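Local coordinates for major capsid protein (Paramecium bursaria Chlorella virus 1, PDB 5TIP) that self-assembles as trimers into the large icosahedral capsid of the virus, as the glycosylated building block of its shell, at residues A[78-83]-A[138-143]; A[82-87]-A[132-137]; A[72-77]-A[143-148]; A[49-54]-A[196-201]. All blocks are in the same frame, centred on the assembly; numbering follows the deposited sequence.

Contact 1 of 4, residues A[78-83]-A[138-143]; sequences GGNGGT and ELVGAQ. With XYP (beta-D-xylopyranose), chain F; FUC (alpha-L-fucopyranose), chain B; GLA (alpha-D-galactopyranose), chain C; GLA (alpha-D-galactopyranose), chain G.
Asn80 holds CG anti to its carbonyl carbon (chi1 -70°), and Val140 holds CG2 likewise anti to its carbonyl carbon, beside the backbone N; Val140 CG2 lies 3.2 Å from Asn80 OD1. The two side chains cross obliquely where two loops of the N-terminal jelly roll, each carrying a type II beta turn (Asn80 to Thr83 and Leu139 to Ala142), run past one another in roughly opposite directions. No hydrogen bond spans the pair directly; Gly79 O lies 3.4 Å from Val140 N, but at a poor angle. Lys77 NZ bridges them, hydrogen-bonded to both Gly79 O and Glu138 O. Within the first turn, Thr83 OG1 donates to Asn80 O over 2.7 Å. The outer side is part of a glycan pocket. Leu139 CD2 reaches to 3.5 Å from O3 of the xylose, and Asn80 CG comes to 3.6 Å from the same O3, so the two loops share one sugar. Leu139 also packs on Leu396 of the second subunit. Gly81 carries no side chain, and the xylose approaches its backbone closely: Gly81 N donates to xylose O2 over 2.9 Å at 141°. One residue further, Gly82 O accepts a hydrogen bond from O6 of a galactose, 2.7 Å away.

Contact 2 of 4, residues A[82-87]-A[132-137]; sequences GTTYYP and TDWVNN. With FUC (alpha-L-fucopyranose), chain B; GLA (alpha-D-galactopyranose), chain C.
Asp133 reaches across to Thr84 and Tyr86 with one carboxylate oxygen for each. Its CG stands anti to the backbone N (chi1 -161°), projecting the carboxylate between the loops. Thr84 OG1 donates to OD1 over 2.9 Å, meeting the syn lone pair. The peptide Tyr86 N gives OD2 a nearly straight bond of 2.9 Å (167°), arriving from well above the carboxylate plane. OD2 has a second partner in the salt bridge to Arg129, whose positive charge probably helps to keep this buried group ionised. Thr132 OG1 is hydrogen-bonded to Tyr128 O, yet it also sits at the edge of the Tyr86 ring, 3.3 Å from CD1. Thr132 O accepts a CA-H contact from Tyr86 CA at 3.5 Å, and a backbone hydrogen bond joins Thr132 to Ala88. Water 1 is placed to donate to Thr84 O (2.9 Å) and Trp134 O (3.0 Å), although it cannot serve every nearby acceptor at once. On the apolar side, Pro87 CG rests 3.9 Å from Trp134 CZ3. With Pro87 opening the first turn, this is a loop aspartate that grips the peptide N-H of the N-cap residue, Tyr86, just ahead of helix 87-91 in the jelly roll.

Contact 3 of 4, residues A[72-77]-A[143-148]; sequences EFVLTK and QKRFYV
Leu75 and Phe146 meet at about a right angle: Leu75 CB abuts the ring edge, 3.5 Å from CE2, with CG and CD1 close behind. They lie on one face of an antiparallel strand pair of the N-terminal jelly roll, where Phe73 with Phe146 and Leu75 with Lys144 form the hydrogen-bonded pairs. Lys144 CG lies over a face of the Phe146 ring, offset toward the rim. At the far end of this face, Val148 CG2 fits against the edge of the Phe73 ring, 4.0 Å from CD2, and helix 87-91 covers the group with Ala88 and Leu91. The opposite face is mixed, with charged and polar groups around Val74. The Arg145 chain bends at chi3 (-57°), which places NE; Val74 CG2 sits over the centre of the guanidinium, 3.5 Å above its plane. Glu72 OE1 makes a weak hydrogen bond within a salt bridge to Arg145 NH1 (3.0 Å, 131°), while the Glu72 and Tyr147 side chains lie side by side, Glu72 CG 3.6 Å from Tyr147 CD2. Stronger partners lie in the second subunit, Arg328 for Glu72 and Glu400 for Arg145. Val74 CG1 packs on the amide of Gln143, and one water bridges Thr76 OG1 (2.7 Å) and Gln143 NE2 (3.0 Å).

Contact 4 of 4, residues A[49-54]-A[196-201]; sequences VGFGNK and AAQPTM
Val49 begins the contact by pressing both of its methyls toward Met201. CG1 comes within 3.7 Å of Met201 CE, and CG2 lies slightly farther from the same methyl. CG1 also touches the backbone, 3.4 Å from Pro199 O. Beside it a water donates to Val49 O and to Pro199 O, each at 3.1 Å, and so links two carbonyls that could not pair with each other. Gly50 follows with a bare CA, which allows Gln198 OE1 to approach it to 3.1 Å. That oxygen is on its way to the next peptide: the glutamine chain bends at chi2 (-68°), and OE1 accepts a hydrogen bond from Phe51 N over 2.8 Å at 161°, with the donor in the carbonyl plane. Gly50 is also the first residue of a type II beta turn closed by Asn53 N to Gly50 O. The turn leads into strand 54-58 of the four-stranded sheet, whereas residues 196-201 enter strand 200-210 of the other jelly-roll sheet, so the contact joins the approaches to two different sheets. Phe51, the second residue of the turn, receives Pro199 CD over one face of its ring in a CH-pi contact: CD stands 3.8 Å from the centroid, 21° off the normal and toward the rim. Ala197 O lies instead at the ring edge, 3.5 Å from CE2. Leu91 of helix 87-91 packs against both Phe51 and Pro199. Past Gly52, the Asn53 side chain turns back on its own loop, with ND2 hydrogen-bonded to Ser48 O.

How the contacts relate
Read from the N terminus, the chain opens contact 4 at residues 49-54, then contact 3 at 72-77, contact 1 at 78-83 and contact 2 at 82-87, and closes them in reverse order at 132-137, 138-143, 143-148 and 196-201. Contacts 1 and 2 start from the same stretch; both lie within the loop closed by contact 3, and all three within that of contact 4. Contact 2 ties the loop after helix 122-132 to the start of helix 87-91; contact 1 joins loops that line a glycan pocket, and contact 3 the strands that lead into and out of them. Lys77 links contacts 1 and 3, and Lys144 reaches Asp133 of contact 2. Strands 65-76 and 200-210 pair between contacts 3 and 4.

Contact 1 of 4, residues A[78-83]-A[138-143]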
# COMPACT_ATOMS: atom_id res chain seq x y z
N GLY A 78 -16.15 -20.17 -20.70
CA GLY A 78 -16.48 -21.51 -21.12
C GLY A 78 -15.90 -22.62 -20.27
O GLY A 78 -16.00 -23.79 -20.66
N GLY A 79 -15.29 -22.30 -19.13
CA GLY A 79 -14.77 -23.30 -18.22
C GLY A 79 -15.16 -23.00 -16.79
O GLY A 79 -15.82 -22.00 -16.51
N ASN A 80 -14.72 -23.88 -15.89
CA ASN A 80 -15.07 -23.73 -14.48
C ASN A 80 -14.03 -22.90 -13.74
O ASN A 80 -13.40 -22.01 -14.33
CB ASN A 80 -15.22 -25.11 -13.83
CG ASN A 80 -16.46 -25.84 -14.32
OD1 ASN A 80 -17.52 -25.24 -14.50
ND2 ASN A 80 -16.33 -27.14 -14.54
N GLY A 81 -13.85 -23.17 -12.45
CA GLY A 81 -12.96 -22.35 -11.65
C GLY A 81 -11.51 -22.53 -12.04
O GLY A 81 -11.04 -23.65 -12.27
N GLY A 82 -10.79 -21.41 -12.14
CA GLY A 82 -9.38 -21.45 -12.42
C GLY A 82 -9.02 -21.78 -13.85
O GLY A 82 -7.91 -22.28 -14.10
N THR A 83 -9.91 -21.52 -14.80
CA THR A 83 -9.65 -21.83 -16.20
C THR A 83 -9.40 -20.59 -17.05
O THR A 83 -9.26 -20.70 -18.27
CB THR A 83 -10.82 -22.63 -16.79
OG1 THR A 83 -12.03 -21.89 -16.64
CG2 THR A 83 -10.95 -23.97 -16.09
N GLU A 138 -16.26 -18.54 -10.58
CA GLU A 138 -17.43 -18.63 -11.44
C GLU A 138 -17.36 -19.88 -12.33
O GLU A 138 -16.28 -20.40 -12.63
CB GLU A 138 -17.58 -17.38 -12.30
CG GLU A 138 -17.98 -16.12 -11.54
CD GLU A 138 -16.79 -15.37 -10.96
OE1 GLU A 138 -15.70 -15.98 -10.83
OE2 GLU A 138 -16.94 -14.17 -10.65
N LEU A 139 -18.53 -20.35 -12.75
CA LEU A 139 -18.65 -21.58 -13.51
C LEU A 139 -18.92 -21.28 -14.98
O LEU A 139 -18.94 -20.13 -15.42
CB LEU A 139 -19.75 -22.46 -12.92
CG LEU A 139 -19.62 -22.82 -11.44
CD1 LEU A 139 -20.88 -23.51 -10.95
CD2 LEU A 139 -18.40 -23.70 -11.22
N VAL A 140 -19.11 -22.35 -15.76
CA VAL A 140 -19.38 -22.21 -17.19
C VAL A 140 -20.62 -21.35 -17.39
O VAL A 140 -21.61 -21.45 -16.66
CB VAL A 140 -19.56 -23.60 -17.83
CG1 VAL A 140 -19.78 -23.47 -19.33
CG2 VAL A 140 -18.37 -24.49 -17.54
N GLY A 141 -20.55 -20.47 -18.39
CA GLY A 141 -21.68 -19.64 -18.74
C GLY A 141 -21.81 -18.35 -17.95
O GLY A 141 -22.76 -17.60 -18.18
N ALA A 142 -20.87 -18.10 -17.05
CA ALA A 142 -20.89 -16.88 -16.26
C ALA A 142 -20.55 -15.70 -17.17
O ALA A 142 -19.56 -15.75 -17.90
CB ALA A 142 -19.91 -16.97 -15.11
N GLN A 143 -21.37 -14.66 -17.14
CA GLN A 143 -21.14 -13.48 -17.95
C GLN A 143 -20.72 -12.34 -17.06
O GLN A 143 -21.29 -12.14 -15.99
CB GLN A 143 -22.39 -13.10 -18.74
CG GLN A 143 -22.11 -12.22 -19.95
CD GLN A 143 -23.37 -11.65 -20.56
OE1 GLN A 143 -24.36 -11.42 -19.87
NE2 GLN A 143 -23.33 -11.42 -21.87
C1 XYP F . -14.17 -25.88 -8.39
C2 XYP F . -14.91 -25.93 -9.72
C3 XYP F . -16.25 -26.63 -9.55
C4 XYP F . -16.06 -27.97 -8.86
C5 XYP F . -15.23 -27.82 -7.60
O2 XYP F . -15.11 -24.60 -10.21
O3 XYP F . -16.86 -26.82 -10.83
O4 XYP F . -17.34 -28.53 -8.53
O5 XYP F . -13.98 -27.22 -7.93
C1 FUC B . -9.65 -24.14 -8.90
C2 FUC B . -9.98 -25.61 -9.13
C3 FUC B . -10.73 -26.14 -7.92
C4 FUC B . -11.98 -25.30 -7.70
C5 FUC B . -11.59 -23.83 -7.58
C6 FUC B . -12.82 -22.95 -7.40
O2 FUC B . -8.77 -26.35 -9.34
O3 FUC B . -11.06 -27.52 -8.09
O4 FUC B . -12.87 -25.50 -8.81
O5 FUC B . -10.88 -23.44 -8.75
C1 GLA C . -8.79 -27.34 -10.39
C2 GLA C . -7.44 -28.01 -10.18
C3 GLA C . -6.31 -27.09 -10.64
C4 GLA C . -6.57 -26.61 -12.06
C5 GLA C . -7.97 -26.02 -12.18
C6 GLA C . -8.26 -25.62 -13.62
O2 GLA C . -7.26 -28.31 -8.79
O3 GLA C . -5.07 -27.80 -10.59
O4 GLA C . -6.44 -27.71 -12.97
O5 GLA C . -8.94 -26.97 -11.76
O6 GLA C . -7.16 -24.86 -14.14
C1 GLA G . -26.50 -24.38 -16.18
C2 GLA G . -25.46 -24.54 -15.08
C3 GLA G . -25.04 -23.16 -14.61
C4 GLA G . -24.47 -22.40 -15.79
C5 GLA G . -25.51 -22.31 -16.91
C6 GLA G . -24.95 -21.60 -18.14
O2 GLA G . -26.07 -25.28 -14.01
O3 GLA G . -24.06 -23.23 -13.58
O4 GLA G . -23.33 -23.12 -16.27
O5 GLA G . -25.95 -23.62 -17.26
O6 GLA G . -26.01 -21.30 -19.06

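Contact 2 of 4, residues A[82-87]-A[132-137]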
# COMPACT_ATOMS: atom_id res chain seq x y z
N GLY A 82 -10.79 -21.41 -12.14
CA GLY A 82 -9.38 -21.45 -12.42
C GLY A 82 -9.02 -21.78 -13.85
O GLY A 82 -7.91 -22.28 -14.10
N THR A 83 -9.91 -21.52 -14.80
CA THR A 83 -9.65 -21.83 -16.20
C THR A 83 -9.40 -20.59 -17.05
O THR A 83 -9.26 -20.70 -18.27
CB THR A 83 -10.82 -22.63 -16.79
OG1 THR A 83 -12.03 -21.89 -16.64
CG2 THR A 83 -10.95 -23.97 -16.09
N THR A 84 -9.33 -19.41 -16.43
CA THR A 84 -9.01 -18.18 -17.13
C THR A 84 -7.88 -17.47 -16.40
O THR A 84 -7.71 -17.63 -15.19
CB THR A 84 -10.23 -17.24 -17.24
OG1 THR A 84 -10.72 -16.95 -15.93
CG2 THR A 84 -11.33 -17.88 -18.06
N TYR A 85 -7.11 -16.68 -17.16
CA TYR A 85 -6.01 -15.90 -16.59
C TYR A 85 -5.98 -14.55 -17.32
O TYR A 85 -5.42 -14.45 -18.41
CB TYR A 85 -4.68 -16.63 -16.73
CG TYR A 85 -3.55 -15.99 -15.96
CD1 TYR A 85 -3.55 -15.97 -14.57
CD2 TYR A 85 -2.47 -15.42 -16.62
CE1 TYR A 85 -2.52 -15.40 -13.86
CE2 TYR A 85 -1.42 -14.84 -15.92
CZ TYR A 85 -1.46 -14.84 -14.54
OH TYR A 85 -0.42 -14.26 -13.83
N TYR A 86 -6.58 -13.54 -16.69
CA TYR A 86 -6.67 -12.20 -17.25
C TYR A 86 -7.18 -12.21 -18.70
O TYR A 86 -6.50 -11.72 -19.60
CB TYR A 86 -5.33 -11.49 -17.16
CG TYR A 86 -4.86 -11.23 -15.75
CD1 TYR A 86 -5.20 -10.06 -15.08
CD2 TYR A 86 -4.08 -12.16 -15.07
CE1 TYR A 86 -4.77 -9.83 -13.78
CE2 TYR A 86 -3.65 -11.93 -13.78
CZ TYR A 86 -4.00 -10.76 -13.14
OH TYR A 86 -3.57 -10.53 -11.85
N PRO A 87 -8.38 -12.75 -18.94
CA PRO A 87 -8.84 -12.87 -20.33
C PRO A 87 -9.13 -11.53 -20.98
O PRO A 87 -8.86 -11.35 -22.18
CB PRO A 87 -10.10 -13.73 -20.21
CG PRO A 87 -10.60 -13.45 -18.83
CD PRO A 87 -9.38 -13.27 -17.99
N THR A 132 -10.48 -7.42 -14.93
CA THR A 132 -10.03 -8.11 -16.13
C THR A 132 -10.13 -9.63 -16.04
O THR A 132 -9.64 -10.31 -16.94
CB THR A 132 -8.58 -7.72 -16.45
OG1 THR A 132 -7.74 -8.03 -15.33
CG2 THR A 132 -8.47 -6.24 -16.77
N ASP A 133 -10.76 -10.18 -15.00
CA ASP A 133 -10.78 -11.62 -14.84
C ASP A 133 -11.92 -12.01 -13.90
O ASP A 133 -12.47 -11.17 -13.19
CB ASP A 133 -9.44 -12.14 -14.31
CG ASP A 133 -9.25 -13.62 -14.54
OD1 ASP A 133 -10.20 -14.29 -15.01
OD2 ASP A 133 -8.14 -14.13 -14.26
N TRP A 134 -12.26 -13.30 -13.93
CA TRP A 134 -13.16 -13.88 -12.94
C TRP A 134 -12.35 -14.30 -11.72
O TRP A 134 -11.37 -15.05 -11.85
CB TRP A 134 -13.90 -15.09 -13.52
CG TRP A 134 -15.00 -14.75 -14.48
CD1 TRP A 134 -16.29 -14.42 -14.17
CD2 TRP A 134 -14.91 -14.73 -15.91
NE1 TRP A 134 -17.00 -14.19 -15.32
CE2 TRP A 134 -16.19 -14.37 -16.40
CE3 TRP A 134 -13.89 -14.98 -16.83
CZ2 TRP A 134 -16.46 -14.25 -17.76
CZ3 TRP A 134 -14.16 -14.86 -18.18
CH2 TRP A 134 -15.43 -14.50 -18.63
N VAL A 135 -12.74 -13.82 -10.55
CA VAL A 135 -11.95 -14.04 -9.34
C VAL A 135 -12.80 -14.61 -8.21
O VAL A 135 -12.37 -14.65 -7.06
CB VAL A 135 -11.27 -12.73 -8.89
CG1 VAL A 135 -10.30 -12.23 -9.94
CG2 VAL A 135 -12.32 -11.68 -8.58
N ASN A 136 -14.01 -15.06 -8.54
CA ASN A 136 -14.94 -15.56 -7.53
C ASN A 136 -15.42 -16.98 -7.85
O ASN A 136 -16.56 -17.34 -7.52
CB ASN A 136 -16.12 -14.61 -7.36
CG ASN A 136 -15.70 -13.26 -6.81
OD1 ASN A 136 -15.59 -12.28 -7.54
ND2 ASN A 136 -15.44 -13.21 -5.51
N ASN A 137 -14.57 -17.78 -8.49
CA ASN A 137 -14.83 -19.20 -8.73
C ASN A 137 -16.07 -19.41 -9.60
O ASN A 137 -16.85 -20.34 -9.38
CB ASN A 137 -14.96 -19.96 -7.41
CG ASN A 137 -13.82 -19.68 -6.46
OD1 ASN A 137 -12.69 -19.42 -6.88
ND2 ASN A 137 -14.10 -19.74 -5.16
C1 FUC B . -9.65 -24.14 -8.90
C2 FUC B . -9.98 -25.61 -9.13
C3 FUC B . -10.73 -26.14 -7.92
C4 FUC B . -11.98 -25.30 -7.70
C5 FUC B . -11.59 -23.83 -7.58
C6 FUC B . -12.82 -22.95 -7.40
O2 FUC B . -8.77 -26.35 -9.34
O3 FUC B . -11.06 -27.52 -8.09
O4 FUC B . -12.87 -25.50 -8.81
O5 FUC B . -10.88 -23.44 -8.75
C1 GLA C . -8.79 -27.34 -10.39
C2 GLA C . -7.44 -28.01 -10.18
C3 GLA C . -6.31 -27.09 -10.64
C4 GLA C . -6.57 -26.61 -12.06
C5 GLA C . -7.97 -26.02 -12.18
C6 GLA C . -8.26 -25.62 -13.62
O2 GLA C . -7.26 -28.31 -8.79
O3 GLA C . -5.07 -27.80 -10.59
O4 GLA C . -6.44 -27.71 -12.97
O5 GLA C . -8.94 -26.97 -11.76
O6 GLA C . -7.16 -24.86 -14.14
O HOH W 1 -9.21 -16.89 -12.82

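Contact 3 of 4, residues A[72-77]-A[143-148]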
# COMPACT_ATOMS: atom_id res chain seq x y z
N GLU A 72 -14.31 -1.33 -22.30
CA GLU A 72 -15.23 -2.26 -21.66
C GLU A 72 -15.43 -3.48 -22.55
O GLU A 72 -15.68 -3.35 -23.75
CB GLU A 72 -16.57 -1.58 -21.37
CG GLU A 72 -16.49 -0.46 -20.35
CD GLU A 72 -17.85 0.04 -19.91
OE1 GLU A 72 -18.86 -0.55 -20.33
OE2 GLU A 72 -17.91 1.03 -19.15
N PHE A 73 -15.32 -4.66 -21.95
CA PHE A 73 -15.63 -5.92 -22.61
C PHE A 73 -16.70 -6.66 -21.83
O PHE A 73 -16.81 -6.53 -20.61
CB PHE A 73 -14.40 -6.83 -22.75
CG PHE A 73 -13.39 -6.35 -23.76
CD1 PHE A 73 -13.73 -6.25 -25.10
CD2 PHE A 73 -12.09 -6.05 -23.37
CE1 PHE A 73 -12.80 -5.83 -26.03
CE2 PHE A 73 -11.16 -5.63 -24.30
CZ PHE A 73 -11.51 -5.52 -25.63
N VAL A 74 -17.50 -7.44 -22.56
CA VAL A 74 -18.47 -8.36 -21.97
C VAL A 74 -18.16 -9.75 -22.50
O VAL A 74 -18.28 -10.00 -23.70
CB VAL A 74 -19.91 -7.95 -22.28
CG1 VAL A 74 -20.87 -8.96 -21.69
CG2 VAL A 74 -20.20 -6.56 -21.76
N LEU A 75 -17.75 -10.64 -21.60
CA LEU A 75 -17.32 -11.98 -21.97
C LEU A 75 -18.12 -13.03 -21.20
O LEU A 75 -18.60 -12.77 -20.09
CB LEU A 75 -15.82 -12.19 -21.70
CG LEU A 75 -14.86 -11.19 -22.34
CD1 LEU A 75 -13.42 -11.51 -21.94
CD2 LEU A 75 -15.00 -11.23 -23.85
N THR A 76 -18.26 -14.20 -21.81
CA THR A 76 -18.87 -15.36 -21.19
C THR A 76 -17.83 -16.47 -21.13
O THR A 76 -17.28 -16.86 -22.16
CB THR A 76 -20.11 -15.82 -21.96
OG1 THR A 76 -21.10 -14.78 -21.94
CG2 THR A 76 -20.69 -17.08 -21.35
N LYS A 77 -17.56 -16.97 -19.93
CA LYS A 77 -16.51 -17.97 -19.76
C LYS A 77 -17.03 -19.36 -20.12
O LYS A 77 -18.20 -19.68 -19.89
CB LYS A 77 -15.98 -17.95 -18.32
CG LYS A 77 -16.95 -18.45 -17.26
CD LYS A 77 -16.58 -17.94 -15.88
CE LYS A 77 -15.14 -18.25 -15.52
NZ LYS A 77 -14.88 -19.71 -15.40
N GLN A 143 -21.37 -14.66 -17.14
CA GLN A 143 -21.14 -13.48 -17.95
C GLN A 143 -20.72 -12.34 -17.06
O GLN A 143 -21.29 -12.14 -15.99
CB GLN A 143 -22.39 -13.10 -18.74
CG GLN A 143 -22.11 -12.22 -19.95
CD GLN A 143 -23.37 -11.65 -20.56
OE1 GLN A 143 -24.36 -11.42 -19.87
NE2 GLN A 143 -23.33 -11.42 -21.87
N LYS A 144 -19.74 -11.57 -17.50
CA LYS A 144 -19.24 -10.46 -16.70
C LYS A 144 -18.70 -9.33 -17.56
O LYS A 144 -18.15 -9.56 -18.63
CB LYS A 144 -18.15 -10.97 -15.76
CG LYS A 144 -17.45 -9.90 -14.94
CD LYS A 144 -16.41 -10.51 -14.01
CE LYS A 144 -15.75 -9.45 -13.15
NZ LYS A 144 -14.80 -10.02 -12.16
N ARG A 145 -18.89 -8.11 -17.09
CA ARG A 145 -18.37 -6.94 -17.79
C ARG A 145 -16.98 -6.62 -17.27
O ARG A 145 -16.76 -6.56 -16.06
CB ARG A 145 -19.29 -5.74 -17.61
CG ARG A 145 -18.79 -4.48 -18.31
CD ARG A 145 -19.83 -3.38 -18.28
NE ARG A 145 -21.08 -3.82 -18.89
CZ ARG A 145 -21.40 -3.62 -20.16
NH1 ARG A 145 -20.56 -2.99 -20.97
NH2 ARG A 145 -22.56 -4.06 -20.63
N PHE A 146 -16.04 -6.40 -18.19
CA PHE A 146 -14.66 -6.14 -17.84
C PHE A 146 -14.28 -4.72 -18.24
O PHE A 146 -14.86 -4.14 -19.16
CB PHE A 146 -13.72 -7.13 -18.53
CG PHE A 146 -13.96 -8.56 -18.15
CD1 PHE A 146 -13.41 -9.08 -16.98
CD2 PHE A 146 -14.71 -9.40 -18.95
CE1 PHE A 146 -13.62 -10.40 -16.63
CE2 PHE A 146 -14.93 -10.72 -18.60
CZ PHE A 146 -14.38 -11.22 -17.44
N TYR A 147 -13.29 -4.17 -17.54
CA TYR A 147 -12.82 -2.81 -17.76
C TYR A 147 -11.30 -2.84 -17.87
O TYR A 147 -10.61 -3.10 -16.88
CB TYR A 147 -13.26 -1.88 -16.63
CG TYR A 147 -14.74 -1.88 -16.35
CD1 TYR A 147 -15.30 -2.79 -15.46
CD2 TYR A 147 -15.58 -0.95 -16.94
CE1 TYR A 147 -16.65 -2.78 -15.18
CE2 TYR A 147 -16.94 -0.93 -16.67
CZ TYR A 147 -17.47 -1.85 -15.80
OH TYR A 147 -18.81 -1.84 -15.53
N VAL A 148 -10.78 -2.58 -19.07
CA VAL A 148 -9.34 -2.58 -19.31
C VAL A 148 -8.90 -1.12 -19.39
O VAL A 148 -9.22 -0.44 -20.37
CB VAL A 148 -8.98 -3.34 -20.58
CG1 VAL A 148 -7.47 -3.42 -20.74
CG2 VAL A 148 -9.59 -4.73 -20.56
O HOH W 2 -20.27 0.40 -17.63
O HOH W 3 -21.40 -12.79 -23.78

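Contact 4 of 4, residues A[49-54]-A[196-201]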
# COMPACT_ATOMS: atom_id res chain seq x y z
N VAL A 49 -16.42 -5.87 -34.31
CA VAL A 49 -15.82 -6.39 -33.09
C VAL A 49 -15.94 -7.91 -33.07
O VAL A 49 -17.03 -8.46 -33.27
CB VAL A 49 -16.48 -5.77 -31.85
CG1 VAL A 49 -15.98 -6.44 -30.58
CG2 VAL A 49 -16.21 -4.27 -31.81
N GLY A 50 -14.82 -8.58 -32.84
CA GLY A 50 -14.81 -10.03 -32.80
C GLY A 50 -13.40 -10.53 -32.59
O GLY A 50 -12.43 -9.77 -32.72
N PHE A 51 -13.30 -11.81 -32.27
CA PHE A 51 -12.00 -12.42 -32.02
C PHE A 51 -11.11 -12.31 -33.26
O PHE A 51 -11.51 -12.69 -34.36
CB PHE A 51 -12.16 -13.88 -31.61
CG PHE A 51 -12.75 -14.07 -30.24
CD1 PHE A 51 -12.02 -13.74 -29.11
CD2 PHE A 51 -14.03 -14.58 -30.09
CE1 PHE A 51 -12.56 -13.91 -27.85
CE2 PHE A 51 -14.57 -14.75 -28.82
CZ PHE A 51 -13.83 -14.41 -27.71
N GLY A 52 -9.91 -11.78 -33.06
CA GLY A 52 -8.95 -11.64 -34.14
C GLY A 52 -9.19 -10.49 -35.09
O GLY A 52 -8.56 -10.45 -36.15
N ASN A 53 -10.08 -9.56 -34.76
CA ASN A 53 -10.39 -8.43 -35.62
C ASN A 53 -9.67 -7.17 -35.15
O ASN A 53 -9.26 -7.05 -33.99
CB ASN A 53 -11.90 -8.18 -35.67
CG ASN A 53 -12.66 -9.31 -36.33
OD1 ASN A 53 -12.08 -10.15 -37.02
ND2 ASN A 53 -13.97 -9.33 -36.12
N LYS A 54 -9.51 -6.23 -36.08
CA LYS A 54 -8.93 -4.93 -35.81
C LYS A 54 -10.02 -3.87 -35.88
O LYS A 54 -10.71 -3.75 -36.90
CB LYS A 54 -7.80 -4.60 -36.78
CG LYS A 54 -6.57 -5.48 -36.65
CD LYS A 54 -5.48 -5.05 -37.61
CE LYS A 54 -4.21 -5.87 -37.42
NZ LYS A 54 -3.64 -5.72 -36.06
N ALA A 196 -19.08 -20.56 -28.50
CA ALA A 196 -18.52 -19.41 -27.79
C ALA A 196 -19.02 -18.12 -28.42
O ALA A 196 -19.00 -17.96 -29.65
CB ALA A 196 -17.00 -19.46 -27.81
N ALA A 197 -19.46 -17.19 -27.58
CA ALA A 197 -20.03 -15.94 -28.06
C ALA A 197 -18.93 -14.92 -28.33
O ALA A 197 -17.91 -14.87 -27.64
CB ALA A 197 -21.02 -15.37 -27.04
N GLN A 198 -19.15 -14.11 -29.36
CA GLN A 198 -18.22 -13.04 -29.67
C GLN A 198 -18.29 -11.94 -28.62
O GLN A 198 -19.35 -11.68 -28.05
CB GLN A 198 -18.51 -12.46 -31.06
CG GLN A 198 -18.21 -13.42 -32.20
CD GLN A 198 -16.73 -13.69 -32.36
OE1 GLN A 198 -15.89 -12.86 -32.01
NE2 GLN A 198 -16.40 -14.86 -32.90
N PRO A 199 -17.17 -11.28 -28.34
CA PRO A 199 -17.18 -10.23 -27.31
C PRO A 199 -17.88 -8.97 -27.79
O PRO A 199 -17.94 -8.68 -28.99
CB PRO A 199 -15.69 -9.97 -27.07
CG PRO A 199 -15.04 -10.32 -28.36
CD PRO A 199 -15.83 -11.47 -28.92
N THR A 200 -18.41 -8.22 -26.83
CA THR A 200 -18.95 -6.89 -27.07
C THR A 200 -18.01 -5.86 -26.46
O THR A 200 -17.49 -6.06 -25.36
CB THR A 200 -20.35 -6.75 -26.47
OG1 THR A 200 -20.58 -7.80 -25.53
CG2 THR A 200 -21.41 -6.82 -27.56
N MET A 201 -17.78 -4.77 -27.19
CA MET A 201 -16.76 -3.80 -26.81
C MET A 201 -17.34 -2.40 -26.83
O MET A 201 -18.22 -2.07 -27.63
CB MET A 201 -15.55 -3.86 -27.75
CG MET A 201 -14.40 -2.96 -27.32
SD MET A 201 -13.11 -2.79 -28.56
CE MET A 201 -13.21 -4.39 -29.34
O HOH W 4 -19.53 -7.79 -31.50